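Local coordinates for probable secreted solute-binding lipoprotein (Streptomyces coelicolor, PDB 3I3V), which probably binds a solute outside the cell and passes it to a membrane transporter, at residues R59-L72 against T286-K299. Sequence-based numbering, arbitrary orientation.
Sequences RLARKEADVVMVNL and TLIGFWISPNGVRK
Val68 and Trp291 form a hydrogen-bonded pair where strands 67-70 and 289-292 run antiparallel, their axes 4.5 Å apart at 148°; Trp291 N to Val68 O spans 2.8 Å. On the face bearing Val68, the Trp291 indole, which combines a broad apolar surface with one N-H, turns its NE1 to Val70 O, 3.2 Å away and near the ring plane. That carbonyl also accepts from Gly289 N on the opposite side of its plane, so two donors grip one buried oxygen. Val70 CG2 covers one indole face, and Leu72 CD1 meets the ring's edge at CH2 (4.0 Å). A leucine in place of Trp291 would probably cost Val70 O its indole donor and open a gap beside Leu72 and Val70. On the other face, selenomethionine Met69, flexible enough to follow a ring, lies alongside Phe290 in a Met-aromatic contact, its chain bent at the last torsion (chi3 66°) to bring CE within 3.6 Å of Phe290 CE1. Past the strands, Ser293 suits its N-cap position: OG accepts from Gly296 N and donates to a lone pair of Ala65 O, 2.6 Å away. Lys299 NZ meets the syn side of Asp66 OD2 at 3.0 Å; Val11 N and Thr9 O tie this salt bridge to strand 9-14. In this periplasmic-binding-protein-type lobe, strand 67-70 lies between 9-14 and the late, antiparallel edge strand 289-292; helix 300-310 packs on Phe290, helix 51-60 on Val68 and Val70.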
loop_
_atom_site.group_PDB
_atom_site.type_symbol
_atom_site.label_atom_id
_atom_site.label_comp_id
_atom_site.label_asym_id
_atom_site.label_seq_id
_atom_site.Cartn_x
_atom_site.Cartn_y
_atom_site.Cartn_z
ATOM N N ARG C 59 32.350 -40.759 30.370
ATOM C CA ARG C 59 32.664 -40.461 28.978
ATOM C C ARG C 59 33.307 -41.667 28.284
ATOM O O ARG C 59 32.992 -41.988 27.140
ATOM C CB ARG C 59 33.592 -39.243 28.931
ATOM C CG ARG C 59 34.117 -38.874 27.565
ATOM C CD ARG C 59 33.032 -38.415 26.604
ATOM N NE ARG C 59 33.641 -38.083 25.321
ATOM C CZ ARG C 59 33.354 -38.679 24.169
ATOM N NH1 ARG C 59 32.444 -39.642 24.123
ATOM N NH2 ARG C 59 34.010 -38.332 23.069
ATOM N N LEU C 60 34.206 -42.335 28.995
ATOM C CA LEU C 60 34.893 -43.508 28.474
ATOM C C LEU C 60 33.944 -44.698 28.316
ATOM O O LEU C 60 34.186 -45.590 27.508
ATOM C CB LEU C 60 36.050 -43.869 29.403
ATOM C CG LEU C 60 37.194 -42.853 29.355
ATOM C CD1 LEU C 60 38.005 -42.891 30.638
ATOM C CD2 LEU C 60 38.063 -43.156 28.135
ATOM N N ALA C 61 32.864 -44.708 29.088
ATOM C CA ALA C 61 31.887 -45.789 29.006
ATOM C C ALA C 61 30.795 -45.399 28.019
ATOM O O ALA C 61 29.807 -46.112 27.858
ATOM C CB ALA C 61 31.281 -46.058 30.375
ATOM N N ARG C 62 30.989 -44.257 27.364
ATOM C CA ARG C 62 30.036 -43.748 26.381
ATOM C C ARG C 62 28.620 -43.587 26.927
ATOM O O ARG C 62 27.642 -43.984 26.281
ATOM C CB ARG C 62 30.021 -44.659 25.150
ATOM C CG ARG C 62 31.363 -44.736 24.441
ATOM C CD ARG C 62 31.286 -45.650 23.231
ATOM N NE ARG C 62 32.601 -45.843 22.625
ATOM C CZ ARG C 62 33.324 -44.863 22.099
ATOM N NH1 ARG C 62 32.856 -43.622 22.098
ATOM N NH2 ARG C 62 34.517 -45.122 21.586
ATOM N N LYS C 63 28.511 -43.010 28.120
ATOM C CA LYS C 63 27.205 -42.778 28.726
ATOM C C LYS C 63 27.244 -41.543 29.631
ATOM O O LYS C 63 26.553 -41.483 30.643
ATOM C CB LYS C 63 26.747 -44.018 29.505
ATOM C CG LYS C 63 27.623 -44.400 30.698
ATOM C CD LYS C 63 27.136 -45.711 31.341
ATOM C CE LYS C 63 27.920 -46.074 32.603
ATOM N NZ LYS C 63 27.760 -45.070 33.707
ATOM N N GLU C 64 28.049 -40.556 29.244
ATOM C CA GLU C 64 28.187 -39.326 30.018
ATOM C C GLU C 64 26.977 -38.407 29.864
ATOM O O GLU C 64 26.252 -38.474 28.869
ATOM C CB GLU C 64 29.458 -38.565 29.610
ATOM C CG GLU C 64 29.384 -37.841 28.264
ATOM C CD GLU C 64 29.475 -38.784 27.070
ATOM O OE1 GLU C 64 29.460 -38.303 25.919
ATOM O OE2 GLU C 64 29.564 -40.008 27.289
ATOM N N ALA C 65 26.772 -37.550 30.860
ATOM C CA ALA C 65 25.670 -36.598 30.850
ATOM C C ALA C 65 25.715 -35.756 29.575
ATOM O O ALA C 65 26.753 -35.672 28.921
ATOM C CB ALA C 65 25.755 -35.698 32.082
ATOM N N ASP C 66 24.590 -35.133 29.229
ATOM C CA ASP C 66 24.490 -34.298 28.033
ATOM C C ASP C 66 25.082 -32.903 28.240
ATOM O O ASP C 66 25.602 -32.282 27.306
ATOM C CB ASP C 66 23.020 -34.160 27.623
ATOM C CG ASP C 66 22.332 -35.498 27.478
ATOM O OD1 ASP C 66 22.787 -36.306 26.639
ATOM O OD2 ASP C 66 21.340 -35.744 28.204
ATOM N N VAL C 67 24.980 -32.412 29.471
ATOM C CA VAL C 67 25.481 -31.089 29.826
ATOM C C VAL C 67 26.206 -31.190 31.156
ATOM O O VAL C 67 25.756 -31.883 32.077
ATOM C CB VAL C 67 24.323 -30.073 29.986
ATOM C CG1 VAL C 67 24.862 -28.746 30.479
ATOM C CG2 VAL C 67 23.590 -29.887 28.666
ATOM N N VAL C 68 27.330 -30.496 31.256
ATOM C CA VAL C 68 28.115 -30.516 32.479
ATOM C C VAL C 68 28.203 -29.123 33.081
ATOM O O VAL C 68 28.284 -28.135 32.366
ATOM C CB VAL C 68 29.548 -31.035 32.213
ATOM C CG1 VAL C 68 30.275 -31.238 33.533
ATOM C CG2 VAL C 68 29.496 -32.331 31.412
HETATM N N MSE C 69 28.171 -29.038 34.401
HETATM C CA MSE C 69 28.278 -27.744 35.051
HETATM C C MSE C 69 29.440 -27.765 36.019
HETATM O O MSE C 69 29.295 -28.189 37.161
HETATM C CB MSE C 69 26.981 -27.400 35.778
HETATM C CG MSE C 69 25.774 -27.265 34.849
HETATM SE SE MSE C 69 24.132 -26.787 35.789
HETATM C CE MSE C 69 24.668 -25.008 36.347
ATOM N N VAL C 70 30.592 -27.299 35.546
ATOM C CA VAL C 70 31.816 -27.254 36.349
ATOM C C VAL C 70 32.597 -25.978 36.075
ATOM O O VAL C 70 32.358 -25.283 35.086
ATOM C CB VAL C 70 32.789 -28.426 36.029
ATOM C CG1 VAL C 70 32.671 -29.496 37.061
ATOM C CG2 VAL C 70 32.522 -28.972 34.621
ATOM N N ASN C 71 33.554 -25.689 36.949
ATOM C CA ASN C 71 34.372 -24.511 36.782
ATOM C C ASN C 71 35.565 -24.875 35.908
ATOM O O ASN C 71 35.694 -26.017 35.456
ATOM C CB ASN C 71 34.847 -23.975 38.137
ATOM C CG ASN C 71 35.669 -24.997 38.923
ATOM O OD1 ASN C 71 36.655 -24.646 39.591
ATOM N ND2 ASN C 71 35.258 -26.259 38.865
ATOM N N LEU C 72 36.429 -23.895 35.671
ATOM C CA LEU C 72 37.604 -24.095 34.847
ATOM C C LEU C 72 38.836 -24.231 35.722
ATOM O O LEU C 72 39.268 -23.269 36.359
ATOM C CB LEU C 72 37.794 -22.918 33.885
ATOM C CG LEU C 72 38.951 -23.131 32.903
ATOM C CD1 LEU C 72 38.577 -24.265 31.947
ATOM C CD2 LEU C 72 39.248 -21.852 32.131
ATOM N N THR C 286 35.580 -17.628 35.523
ATOM C CA THR C 286 35.612 -19.042 35.194
ATOM C C THR C 286 35.149 -20.017 36.255
ATOM O O THR C 286 35.684 -21.118 36.380
ATOM C CB THR C 286 37.005 -19.470 34.675
ATOM O OG1 THR C 286 38.024 -19.038 35.587
ATOM C CG2 THR C 286 37.249 -18.881 33.288
ATOM N N LEU C 287 34.153 -19.599 37.028
ATOM C CA LEU C 287 33.548 -20.474 38.021
ATOM C C LEU C 287 32.546 -21.267 37.171
ATOM O O LEU C 287 32.479 -21.068 35.949
ATOM C CB LEU C 287 32.838 -19.663 39.105
ATOM C CG LEU C 287 33.759 -19.217 40.249
ATOM C CD1 LEU C 287 34.857 -18.321 39.707
ATOM C CD2 LEU C 287 32.949 -18.495 41.318
ATOM N N ILE C 288 31.777 -22.153 37.792
ATOM C CA ILE C 288 30.821 -22.990 37.068
ATOM C C ILE C 288 30.301 -22.472 35.714
ATOM O O ILE C 288 29.738 -21.387 35.614
ATOM C CB ILE C 288 29.631 -23.340 37.971
ATOM C CG1 ILE C 288 30.129 -24.200 39.136
ATOM C CG2 ILE C 288 28.554 -24.072 37.173
ATOM C CD1 ILE C 288 29.033 -24.735 40.028
ATOM N N GLY C 289 30.525 -23.272 34.673
ATOM C CA GLY C 289 30.075 -22.934 33.335
ATOM C C GLY C 289 29.356 -24.138 32.749
ATOM O O GLY C 289 29.428 -25.228 33.327
ATOM N N PHE C 290 28.668 -23.948 31.617
ATOM C CA PHE C 290 27.926 -25.026 30.951
ATOM C C PHE C 290 28.752 -25.693 29.840
ATOM O O PHE C 290 29.148 -25.037 28.876
ATOM C CB PHE C 290 26.625 -24.475 30.327
ATOM C CG PHE C 290 25.592 -24.023 31.338
ATOM C CD1 PHE C 290 24.786 -24.946 31.999
ATOM C CD2 PHE C 290 25.413 -22.663 31.612
ATOM C CE1 PHE C 290 23.809 -24.525 32.920
ATOM C CE2 PHE C 290 24.444 -22.243 32.528
ATOM C CZ PHE C 290 23.641 -23.178 33.181
ATOM N N TRP C 291 28.996 -26.997 29.963
ATOM C CA TRP C 291 29.760 -27.713 28.948
ATOM C C TRP C 291 28.834 -28.676 28.211
ATOM O O TRP C 291 27.887 -29.201 28.802
ATOM C CB TRP C 291 30.908 -28.511 29.580
ATOM C CG TRP C 291 31.847 -27.705 30.425
ATOM C CD1 TRP C 291 31.539 -27.012 31.562
ATOM C CD2 TRP C 291 33.263 -27.561 30.239
ATOM N NE1 TRP C 291 32.674 -26.453 32.098
ATOM C CE2 TRP C 291 33.747 -26.774 31.309
ATOM C CE3 TRP C 291 34.170 -28.024 29.274
ATOM C CZ2 TRP C 291 35.098 -26.440 31.443
ATOM C CZ3 TRP C 291 35.511 -27.693 29.407
ATOM C CH2 TRP C 291 35.963 -26.911 30.484
ATOM N N ILE C 292 29.098 -28.906 26.927
ATOM C CA ILE C 292 28.265 -29.834 26.167
ATOM C C ILE C 292 29.073 -31.058 25.753
ATOM O O ILE C 292 30.142 -30.938 25.169
ATOM C CB ILE C 292 27.672 -29.176 24.908
ATOM C CG1 ILE C 292 26.797 -27.987 25.312
ATOM C CG2 ILE C 292 26.846 -30.204 24.123
ATOM C CD1 ILE C 292 26.023 -27.380 24.161
ATOM N N SER C 293 28.552 -32.241 26.056
ATOM C CA SER C 293 29.248 -33.473 25.717
ATOM C C SER C 293 28.834 -33.981 24.348
ATOM O O SER C 293 27.869 -33.489 23.761
ATOM C CB SER C 293 28.929 -34.550 26.737
ATOM O OG SER C 293 27.567 -34.919 26.620
ATOM N N PRO C 294 29.578 -34.957 23.804
ATOM C CA PRO C 294 29.185 -35.475 22.488
ATOM C C PRO C 294 27.775 -36.063 22.567
ATOM O O PRO C 294 27.002 -35.959 21.622
ATOM C CB PRO C 294 30.261 -36.516 22.199
ATOM C CG PRO C 294 31.496 -35.844 22.776
ATOM C CD PRO C 294 30.971 -35.323 24.120
ATOM N N ASN C 295 27.440 -36.672 23.703
ATOM C CA ASN C 295 26.106 -37.233 23.896
ATOM C C ASN C 295 25.095 -36.090 23.844
ATOM O O ASN C 295 24.007 -36.226 23.282
ATOM C CB ASN C 295 25.998 -37.914 25.259
ATOM C CG ASN C 295 26.364 -39.378 25.222
ATOM O OD1 ASN C 295 26.348 -40.045 26.253
ATOM N ND2 ASN C 295 26.695 -39.888 24.039
ATOM N N GLY C 296 25.474 -34.969 24.459
ATOM C CA GLY C 296 24.623 -33.796 24.498
ATOM C C GLY C 296 24.398 -33.252 23.105
ATOM O O GLY C 296 23.323 -32.739 22.810
ATOM N N VAL C 297 25.415 -33.359 22.251
ATOM C CA VAL C 297 25.314 -32.896 20.872
ATOM C C VAL C 297 24.207 -33.676 20.166
ATOM O O VAL C 297 23.501 -33.137 19.318
ATOM C CB VAL C 297 26.643 -33.100 20.098
ATOM C CG1 VAL C 297 26.381 -33.063 18.597
ATOM C CG2 VAL C 297 27.646 -32.005 20.472
ATOM N N ARG C 298 24.058 -34.946 20.526
ATOM C CA ARG C 298 23.031 -35.782 19.927
ATOM C C ARG C 298 21.664 -35.216 20.279
ATOM O O ARG C 298 20.734 -35.275 19.477
ATOM C CB ARG C 298 23.146 -37.221 20.436
ATOM C CG ARG C 298 22.268 -38.210 19.675
ATOM C CD ARG C 298 22.323 -39.618 20.261
ATOM N NE ARG C 298 21.855 -39.655 21.644
ATOM C CZ ARG C 298 22.644 -39.563 22.712
ATOM N NH1 ARG C 298 23.958 -39.432 22.563
ATOM N NH2 ARG C 298 22.117 -39.597 23.932
ATOM N N LYS C 299 21.555 -34.672 21.488
ATOM C CA LYS C 299 20.315 -34.070 21.971
ATOM C C LYS C 299 20.462 -32.550 21.950
ATOM O O LYS C 299 19.947 -31.877 22.835
ATOM C CB LYS C 299 20.033 -34.489 23.421
ATOM C CG LYS C 299 20.059 -35.982 23.706
ATOM C CD LYS C 299 19.782 -36.241 25.177
ATOM C CE LYS C 299 19.899 -37.717 25.502
ATOM N NZ LYS C 299 19.768 -37.982 26.961
#